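Local structure of amine oxidase (Emericella nidulans, 3PGB) at residues P168-E181 with H660-D673. The protein is a copper amine oxidase that uses copper and a topaquinone cofactor, and probably oxidises primary amines. Numbering follows the deposited sequence.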
ATOM      1  N   PRO A 168     -12.601 -17.699  29.508  1.00 22.22           N
ATOM      2  CA  PRO A 168     -11.926 -17.141  28.330  1.00 21.93           C
ATOM      3  C   PRO A 168     -10.442 -16.778  28.527  1.00 21.47           C
ATOM      4  O   PRO A 168      -9.879 -16.050  27.709  1.00 21.18           O
ATOM      5  CB  PRO A 168     -12.748 -15.880  28.047  1.00 21.92           C
ATOM      6  CG  PRO A 168     -13.184 -15.422  29.393  1.00 21.95           C
ATOM      7  CD  PRO A 168     -13.266 -16.640  30.290  1.00 22.18           C
ATOM      8  N   TYR A 169      -9.818 -17.276  29.591  1.00 20.98           N
ATOM      9  CA  TYR A 169      -8.397 -17.047  29.824  1.00 20.71           C
ATOM     10  C   TYR A 169      -7.660 -18.381  29.903  1.00 20.54           C
ATOM     11  O   TYR A 169      -8.239 -19.391  30.306  1.00 20.80           O
ATOM     12  CB  TYR A 169      -8.192 -16.230  31.103  1.00 20.64           C
ATOM     13  CG  TYR A 169      -9.159 -15.073  31.259  1.00 20.34           C
ATOM     14  CD1 TYR A 169      -9.363 -14.156  30.232  1.00 20.69           C
ATOM     15  CD2 TYR A 169      -9.873 -14.898  32.435  1.00 20.27           C
ATOM     16  CE1 TYR A 169     -10.263 -13.097  30.380  1.00 20.79           C
ATOM     17  CE2 TYR A 169     -10.765 -13.849  32.590  1.00 20.59           C
ATOM     18  CZ  TYR A 169     -10.952 -12.949  31.570  1.00 20.66           C
ATOM     19  OH  TYR A 169     -11.843 -11.913  31.750  1.00 21.35           O
ATOM     20  N   THR A 170      -6.386 -18.379  29.509  1.00 20.31           N
ATOM     21  CA  THR A 170      -5.569 -19.601  29.495  1.00 20.00           C
ATOM     22  C   THR A 170      -5.010 -19.891  30.892  1.00 20.06           C
ATOM     23  O   THR A 170      -4.915 -21.048  31.305  1.00 20.26           O
ATOM     24  CB  THR A 170      -4.425 -19.523  28.444  1.00 19.95           C
ATOM     25  OG1 THR A 170      -3.415 -18.602  28.864  1.00 19.45           O
ATOM     26  CG2 THR A 170      -4.963 -19.084  27.098  1.00 19.57           C
ATOM     27  N   ARG A 171      -4.640 -18.835  31.611  1.00 20.03           N
ATOM     28  CA  ARG A 171      -4.374 -18.926  33.044  1.00 19.95           C
ATOM     29  C   ARG A 171      -5.674 -19.269  33.773  1.00 19.99           C
ATOM     30  O   ARG A 171      -6.704 -18.628  33.562  1.00 20.02           O
ATOM     31  CB  ARG A 171      -3.806 -17.604  33.562  1.00 19.77           C
ATOM     32  CG  ARG A 171      -3.764 -17.457  35.078  1.00 20.08           C
ATOM     33  CD  ARG A 171      -2.753 -16.388  35.490  1.00 20.61           C
ATOM     34  NE  ARG A 171      -2.850 -16.022  36.904  1.00 20.78           N
ATOM     35  CZ  ARG A 171      -1.938 -15.313  37.568  1.00 21.01           C
ATOM     36  NH1 ARG A 171      -0.841 -14.874  36.962  1.00 21.37           N
ATOM     37  NH2 ARG A 171      -2.122 -15.035  38.853  1.00 20.84           N
ATOM     38  N   LYS A 172      -5.621 -20.285  34.628  1.00 20.03           N
ATOM     39  CA  LYS A 172      -6.799 -20.722  35.368  1.00 20.06           C
ATOM     40  C   LYS A 172      -6.623 -20.404  36.859  1.00 20.10           C
ATOM     41  O   LYS A 172      -6.217 -21.255  37.648  1.00 20.06           O
ATOM     42  CB  LYS A 172      -7.051 -22.213  35.129  1.00 19.91           C
ATOM     43  CG  LYS A 172      -7.238 -22.588  33.656  1.00 19.50           C
ATOM     44  CD  LYS A 172      -8.472 -21.945  33.042  1.00 19.28           C
ATOM     45  CE  LYS A 172      -8.717 -22.462  31.629  1.00 19.23           C
ATOM     46  NZ  LYS A 172      -9.705 -21.636  30.857  1.00 18.55           N
ATOM     47  N   THR A 173      -6.947 -19.164  37.218  1.00 20.15           N
ATOM     48  CA  THR A 173      -6.731 -18.641  38.566  1.00 20.21           C
ATOM     49  C   THR A 173      -7.960 -17.836  39.031  1.00 20.09           C
ATOM     50  O   THR A 173      -7.846 -16.771  39.636  1.00 20.02           O
ATOM     51  CB  THR A 173      -5.389 -17.845  38.591  1.00 20.16           C
ATOM     52  OG1 THR A 173      -4.323 -18.750  38.904  1.00 20.40           O
ATOM     53  CG2 THR A 173      -5.375 -16.730  39.605  1.00 20.63           C
ATOM     54  N   GLN A 174      -9.143 -18.375  38.741  1.00 20.24           N
ATOM     55  CA  GLN A 174     -10.424 -17.748  39.099  1.00 20.46           C
ATOM     56  C   GLN A 174     -10.528 -16.279  38.642  1.00 20.25           C
ATOM     57  O   GLN A 174     -11.162 -15.459  39.311  1.00 20.05           O
ATOM     58  CB  GLN A 174     -10.684 -17.872  40.614  1.00 20.64           C
ATOM     59  CG  GLN A 174     -10.824 -19.314  41.123  1.00 21.43           C
ATOM     60  CD  GLN A 174     -10.949 -19.420  42.655  1.00 22.48           C
ATOM     61  OE1 GLN A 174     -10.582 -18.500  43.393  1.00 22.97           O
ATOM     62  NE2 GLN A 174     -11.461 -20.557  43.130  1.00 21.98           N
ATOM     63  N   GLY A 175      -9.914 -15.964  37.501  1.00 20.09           N
ATOM     64  CA  GLY A 175      -9.952 -14.618  36.933  1.00 20.01           C
ATOM     65  C   GLY A 175      -9.105 -13.579  37.651  1.00 20.07           C
ATOM     66  O   GLY A 175      -9.284 -12.379  37.443  1.00 19.84           O
ATOM     67  N   GLN A 176      -8.169 -14.028  38.483  1.00 20.25           N
ATOM     68  CA  GLN A 176      -7.369 -13.112  39.295  1.00 20.35           C
ATOM     69  C   GLN A 176      -5.939 -13.005  38.790  1.00 20.20           C
ATOM     70  O   GLN A 176      -5.326 -14.000  38.404  1.00 20.53           O
ATOM     71  CB  GLN A 176      -7.356 -13.568  40.751  1.00 20.55           C
ATOM     72  CG  GLN A 176      -8.728 -13.612  41.401  1.00 20.59           C
ATOM     73  CD  GLN A 176      -8.675 -14.173  42.806  1.00 21.06           C
ATOM     74  OE1 GLN A 176      -7.644 -14.679  43.248  1.00 20.77           O
ATOM     75  NE2 GLN A 176      -9.794 -14.094  43.516  1.00 21.89           N
ATOM     76  N   VAL A 177      -5.419 -11.786  38.788  1.00 19.95           N
ATOM     77  CA  VAL A 177      -4.026 -11.533  38.453  1.00 19.81           C
ATOM     78  C   VAL A 177      -3.562 -10.394  39.350  1.00 19.97           C
ATOM     79  O   VAL A 177      -4.353  -9.515  39.699  1.00 19.96           O
ATOM     80  CB  VAL A 177      -3.853 -11.173  36.958  1.00 19.70           C
ATOM     81  CG1 VAL A 177      -4.584  -9.884  36.621  1.00 18.92           C
ATOM     82  CG2 VAL A 177      -2.378 -11.073  36.596  1.00 19.53           C
ATOM     83  N   ARG A 178      -2.296 -10.415  39.743  1.00 20.03           N
ATOM     84  CA  ARG A 178      -1.792  -9.407  40.663  1.00 20.31           C
ATOM     85  C   ARG A 178      -1.864  -8.018  40.047  1.00 20.44           C
ATOM     86  O   ARG A 178      -1.888  -7.869  38.821  1.00 20.54           O
ATOM     87  CB  ARG A 178      -0.352  -9.714  41.076  1.00 20.38           C
ATOM     88  CG  ARG A 178       0.663  -9.603  39.959  1.00 20.77           C
ATOM     89  CD  ARG A 178       2.045  -9.853  40.486  1.00 21.38           C
ATOM     90  NE  ARG A 178       3.054  -9.810  39.437  1.00 21.76           N
ATOM     91  CZ  ARG A 178       4.354 -10.011  39.638  1.00 22.39           C
ATOM     92  NH1 ARG A 178       4.820 -10.274  40.858  1.00 23.43           N
ATOM     93  NH2 ARG A 178       5.196  -9.952  38.618  1.00 21.94           N
ATOM     94  N   ASN A 179      -1.907  -7.007  40.907  1.00 20.37           N
ATOM     95  CA  ASN A 179      -1.812  -5.620  40.487  1.00 20.35           C
ATOM     96  C   ASN A 179      -0.410  -5.143  40.840  1.00 20.69           C
ATOM     97  O   ASN A 179      -0.087  -4.938  42.015  1.00 20.82           O
ATOM     98  CB  ASN A 179      -2.889  -4.780  41.186  1.00 20.27           C
ATOM     99  CG  ASN A 179      -2.874  -3.316  40.760  1.00 19.38           C
ATOM    100  OD1 ASN A 179      -1.921  -2.836  40.146  1.00 18.32           O
ATOM    101  ND2 ASN A 179      -3.936  -2.602  41.096  1.00 17.88           N
ATOM    102  N   VAL A 180       0.426  -4.983  39.819  1.00 21.03           N
ATOM    103  CA  VAL A 180       1.852  -4.713  40.016  1.00 21.22           C
ATOM    104  C   VAL A 180       2.154  -3.223  40.250  1.00 21.52           C
ATOM    105  O   VAL A 180       3.284  -2.870  40.596  1.00 21.39           O
ATOM    106  CB  VAL A 180       2.691  -5.268  38.818  1.00 21.23           C
ATOM    107  CG1 VAL A 180       2.817  -4.234  37.693  1.00 20.78           C
ATOM    108  CG2 VAL A 180       4.058  -5.705  39.290  1.00 20.69           C
ATOM    109  N   GLU A 181       1.150  -2.363  40.065  1.00 22.04           N
ATOM    110  CA  GLU A 181       1.284  -0.929  40.342  1.00 22.59           C
ATOM    111  C   GLU A 181       0.149  -0.408  41.228  1.00 22.69           C
ATOM    112  O   GLU A 181      -0.635   0.438  40.801  1.00 22.64           O
ATOM    113  CB  GLU A 181       1.335  -0.136  39.031  1.00 22.76           C
ATOM    114  CG  GLU A 181       2.500  -0.537  38.126  1.00 23.74           C
ATOM    115  CD  GLU A 181       2.866   0.536  37.110  1.00 24.51           C
ATOM    116  OE1 GLU A 181       2.795   0.247  35.896  1.00 24.33           O
ATOM    117  OE2 GLU A 181       3.229   1.661  37.530  1.00 24.70           O
ATOM    118  N   HIS A 660      -4.912 -10.136  26.982  1.00 14.00           N
ATOM    119  CA  HIS A 660      -5.631  -9.651  28.142  1.00 13.97           C
ATOM    120  C   HIS A 660      -4.942  -8.368  28.580  1.00 14.32           C
ATOM    121  O   HIS A 660      -3.711  -8.284  28.516  1.00 14.08           O
ATOM    122  CB  HIS A 660      -5.569 -10.680  29.258  1.00 14.13           C
ATOM    123  CG  HIS A 660      -6.434 -10.356  30.433  1.00 14.08           C
ATOM    124  ND1 HIS A 660      -6.097  -9.396  31.363  1.00 14.39           N
ATOM    125  CD2 HIS A 660      -7.613 -10.879  30.841  1.00 13.68           C
ATOM    126  CE1 HIS A 660      -7.037  -9.335  32.289  1.00 14.81           C
ATOM    127  NE2 HIS A 660      -7.970 -10.224  31.993  1.00 14.82           N
ATOM    128  N   PRO A 661      -5.722  -7.357  29.020  1.00 14.78           N
ATOM    129  CA  PRO A 661      -5.146  -6.059  29.382  1.00 14.87           C
ATOM    130  C   PRO A 661      -4.047  -6.107  30.437  1.00 15.13           C
ATOM    131  O   PRO A 661      -3.119  -5.298  30.382  1.00 15.54           O
ATOM    132  CB  PRO A 661      -6.344  -5.283  29.933  1.00 14.83           C
ATOM    133  CG  PRO A 661      -7.504  -5.890  29.305  1.00 14.73           C
ATOM    134  CD  PRO A 661      -7.192  -7.340  29.147  1.00 14.81           C
ATOM    135  N   TYR A 662      -4.159  -7.032  31.386  1.00 15.20           N
ATOM    136  CA  TYR A 662      -3.201  -7.130  32.487  1.00 15.17           C
ATOM    137  C   TYR A 662      -2.181  -8.252  32.302  1.00 15.09           C
ATOM    138  O   TYR A 662      -1.629  -8.751  33.295  1.00 15.23           O
ATOM    139  CB  TYR A 662      -3.935  -7.315  33.831  1.00 15.43           C
ATOM    140  CG  TYR A 662      -5.042  -6.322  34.090  1.00 14.84           C
ATOM    141  CD1 TYR A 662      -4.880  -4.971  33.804  1.00 15.57           C
ATOM    142  CD2 TYR A 662      -6.245  -6.732  34.641  1.00 15.16           C
ATOM    143  CE1 TYR A 662      -5.906  -4.055  34.037  1.00 15.92           C
ATOM    144  CE2 TYR A 662      -7.275  -5.829  34.880  1.00 15.96           C
ATOM    145  CZ  TYR A 662      -7.099  -4.496  34.575  1.00 16.18           C
ATOM    146  OH  TYR A 662      -8.115  -3.604  34.819  1.00 18.38           O
ATOM    147  N   ASN A 663      -1.917  -8.652  31.053  1.00 14.81           N
ATOM    148  CA  ASN A 663      -0.766  -9.523  30.774  1.00 14.43           C
ATOM    149  C   ASN A 663       0.521  -8.868  31.313  1.00 14.47           C
ATOM    150  O   ASN A 663       1.411  -9.545  31.819  1.00 14.71           O
ATOM    151  CB  ASN A 663      -0.616  -9.817  29.269  1.00 14.24           C
ATOM    152  CG  ASN A 663      -1.563 -10.925  28.757  1.00 13.72           C
ATOM    153  OD1 ASN A 663      -2.389 -11.471  29.494  1.00 12.26           O
ATOM    154  ND2 ASN A 663      -1.432 -11.249  27.477  1.00 12.62           N
ATOM    155  N   SER A 664       0.598  -7.545  31.211  1.00 14.53           N
ATOM    156  CA  SER A 664       1.727  -6.760  31.719  1.00 14.61           C
ATOM    157  C   SER A 664       1.947  -6.859  33.234  1.00 14.66           C
ATOM    158  O   SER A 664       3.019  -6.522  33.727  1.00 14.38           O
ATOM    159  CB  SER A 664       1.504  -5.287  31.382  1.00 14.77           C
ATOM    160  OG  SER A 664       0.341  -4.804  32.032  1.00 14.19           O
ATOM    161  N   GLN A 665       0.926  -7.283  33.970  1.00 14.84           N
ATOM    162  CA  GLN A 665       1.011  -7.355  35.426  1.00 14.88           C
ATOM    163  C   GLN A 665       1.734  -8.612  35.893  1.00 15.06           C
ATOM    164  O   GLN A 665       2.245  -8.650  37.010  1.00 14.75           O
ATOM    165  CB  GLN A 665      -0.387  -7.280  36.055  1.00 14.78           C
ATOM    166  CG  GLN A 665      -1.165  -6.022  35.690  1.00 14.19           C
ATOM    167  CD  GLN A 665      -0.407  -4.749  36.006  1.00 13.89           C
ATOM    168  OE1 GLN A 665      -0.450  -4.250  37.135  1.00 13.55           O
ATOM    169  NE2 GLN A 665       0.296  -4.209  35.003  1.00 12.78           N
ATOM    170  N   ASP A 666       1.784  -9.627  35.033  1.00 15.34           N
ATOM    171  CA  ASP A 666       2.424 -10.896  35.369  1.00 15.54           C
ATOM    172  C   ASP A 666       2.973 -11.558  34.094  1.00 15.87           C
ATOM    173  O   ASP A 666       2.419 -12.533  33.578  1.00 15.44           O
ATOM    174  CB  ASP A 666       1.415 -11.795  36.091  1.00 15.72           C
ATOM    175  CG  ASP A 666       2.072 -12.912  36.877  1.00 15.45           C
ATOM    176  OD1 ASP A 666       3.220 -13.282  36.562  1.00 15.43           O
ATOM    177  OD2 ASP A 666       1.423 -13.426  37.812  1.00 15.46           O
ATOM    178  N   ILE A 667       4.081 -11.017  33.602  1.00 16.24           N
ATOM    179  CA  ILE A 667       4.618 -11.426  32.307  1.00 16.78           C
ATOM    180  C   ILE A 667       5.115 -12.874  32.285  1.00 17.22           C
ATOM    181  O   ILE A 667       5.210 -13.480  31.218  1.00 17.16           O
ATOM    182  CB  ILE A 667       5.723 -10.457  31.809  1.00 16.77           C
ATOM    183  CG1 ILE A 667       6.995 -10.564  32.654  1.00 16.53           C
ATOM    184  CG2 ILE A 667       5.203  -9.017  31.799  1.00 16.62           C
ATOM    185  CD1 ILE A 667       8.001  -9.446  32.381  1.00 16.21           C
ATOM    186  N   HIS A 668       5.411 -13.429  33.456  1.00 17.80           N
ATOM    187  CA  HIS A 668       5.801 -14.840  33.563  1.00 18.17           C
ATOM    188  C   HIS A 668       4.602 -15.791  33.658  1.00 18.24           C
ATOM    189  O   HIS A 668       4.749 -16.990  33.439  1.00 18.51           O
ATOM    190  CB  HIS A 668       6.741 -15.043  34.752  1.00 18.22           C
ATOM    191  CG  HIS A 668       8.105 -14.461  34.538  1.00 19.19           C
ATOM    192  ND1 HIS A 668       9.083 -15.104  33.809  1.00 20.53           N
ATOM    193  CD2 HIS A 668       8.648 -13.289  34.946  1.00 19.89           C
ATOM    194  CE1 HIS A 668      10.173 -14.355  33.784  1.00 20.89           C
ATOM    195  NE2 HIS A 668       9.937 -13.250  34.471  1.00 20.16           N
ATOM    196  N   ASN A 669       3.429 -15.254  33.992  1.00 18.36           N
ATOM    197  CA  ASN A 669       2.188 -16.027  34.014  1.00 18.35           C
ATOM    198  C   ASN A 669       0.985 -15.118  33.681  1.00 18.26           C
ATOM    199  O   ASN A 669       0.197 -14.772  34.560  1.00 18.27           O
ATOM    200  CB  ASN A 669       2.024 -16.715  35.377  1.00 18.32           C
ATOM    201  CG  ASN A 669       0.805 -17.639  35.439  1.00 18.72           C
ATOM    202  OD1 ASN A 669       0.270 -17.901  36.521  1.00 19.63           O
ATOM    203  ND2 ASN A 669       0.362 -18.129  34.289  1.00 17.66           N
ATOM    204  N   PRO A 670       0.858 -14.711  32.404  1.00 18.00           N
ATOM    205  CA  PRO A 670      -0.216 -13.811  31.986  1.00 17.85           C
ATOM    206  C   PRO A 670      -1.571 -14.514  31.875  1.00 17.86           C
ATOM    207  O   PRO A 670      -1.606 -15.708  31.572  1.00 17.88           O
ATOM    208  CB  PRO A 670       0.241 -13.356  30.597  1.00 17.83           C
ATOM    209  CG  PRO A 670       1.067 -14.461  30.095  1.00 17.77           C
ATOM    210  CD  PRO A 670       1.770 -15.026  31.287  1.00 17.88           C
ATOM    211  N   PRO A 671      -2.681 -13.777  32.108  1.00 17.65           N
ATOM    212  CA  PRO A 671      -4.019 -14.324  31.919  1.00 17.63           C
ATOM    213  C   PRO A 671      -4.192 -15.050  30.589  1.00 17.61           C
ATOM    214  O   PRO A 671      -4.637 -16.203  30.572  1.00 17.66           O
ATOM    215  CB  PRO A 671      -4.912 -13.086  31.998  1.00 17.65           C
ATOM    216  CG  PRO A 671      -4.220 -12.213  32.970  1.00 17.61           C
ATOM    217  CD  PRO A 671      -2.736 -12.446  32.744  1.00 17.70           C
ATOM    218  N   VAL A 672      -3.830 -14.391  29.493  1.00 17.64           N
ATOM    219  CA  VAL A 672      -3.841 -15.026  28.174  1.00 17.59           C
ATOM    220  C   VAL A 672      -2.411 -15.148  27.654  1.00 17.82           C
ATOM    221  O   VAL A 672      -1.749 -14.150  27.360  1.00 18.20           O
ATOM    222  CB  VAL A 672      -4.712 -14.263  27.156  1.00 17.53           C
ATOM    223  CG1 VAL A 672      -4.760 -15.015  25.829  1.00 17.20           C
ATOM    224  CG2 VAL A 672      -6.114 -14.070  27.701  1.00 17.35           C
ATOM    225  N   ASP A 673      -1.947 -16.388  27.574  1.00 17.91           N
ATOM    226  CA  ASP A 673      -0.681 -16.731  26.975  1.00 17.98           C
ATOM    227  C   ASP A 673      -1.013 -17.338  25.612  1.00 18.27           C
ATOM    228  O   ASP A 673      -1.407 -18.509  25.510  1.00 18.16           O
ATOM    229  CB  ASP A 673       0.046 -17.724  27.880  1.00 18.13           C
ATOM    230  CG  ASP A 673       1.396 -18.148  27.340  1.00 18.51           C
ATOM    231  OD1 ASP A 673       1.559 -18.202  26.101  1.00 17.96           O
ATOM    232  OD2 ASP A 673       2.286 -18.457  28.173  1.00 19.29           O
TER
HETATM  233  O   HOH W   1      -0.603 -13.039  39.702  1.00 15.49           O
HETATM  234  O   HOH W   2      -1.660  -1.909  37.441  1.00 20.53           O
HETATM  235  O   HOH W   3       1.952  -2.106  34.842  1.00  9.75           O
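Val177 is the bump at the middle of this contact. Val177 CG1 packs on Tyr662 CB at 3.8 Å. Val177 CG2 lies 4.1 Å from Pro671 CD. The same methyl also faces Asp666 CB, so the valine fills a hollow between tyrosine, aspartate and proline. Further along, the edge of the His660 ring meets the face of Tyr169 in a T-shaped stack, planes 81° apart. His660 NE2 is hydrogen-bonded to Asp148, on strand 145-152. Pro661 CD and Pro671 CB lie over opposite faces of that imidazole, both toward its rim. Val672 CG2 fits beside Tyr169 CD1. Arg171 reaches across with its chain extended and CG anti to the backbone N (chi1 167°). Arg171 NH1 donates to Asn669 O at 2.6 Å. Arg171 NH1 also forms a salt bridge to Asp666 OD2 at 2.8 Å. It comes to OD2 from above the carboxylate plane. The Asn669 amide lies nearly parallel to the guanidinium, its OD1 over one face. The strand 176-178 pairs with strand 145-152 of a small antiparallel sheet, while 660-673 is a loop of the copper amine oxidase enzyme domain, so the contact joins that sheet to the enzyme domain. Arg178 NE donates to Gln665 O at 2.8 Å, in the carbonyl plane. The Gln665 side chain bends at chi2 (-55°), bringing OE1 to Val180 N at 2.9 Å. At the other end, Asp673 N donates almost straight to Thr170 OG1 at 3.0 Å.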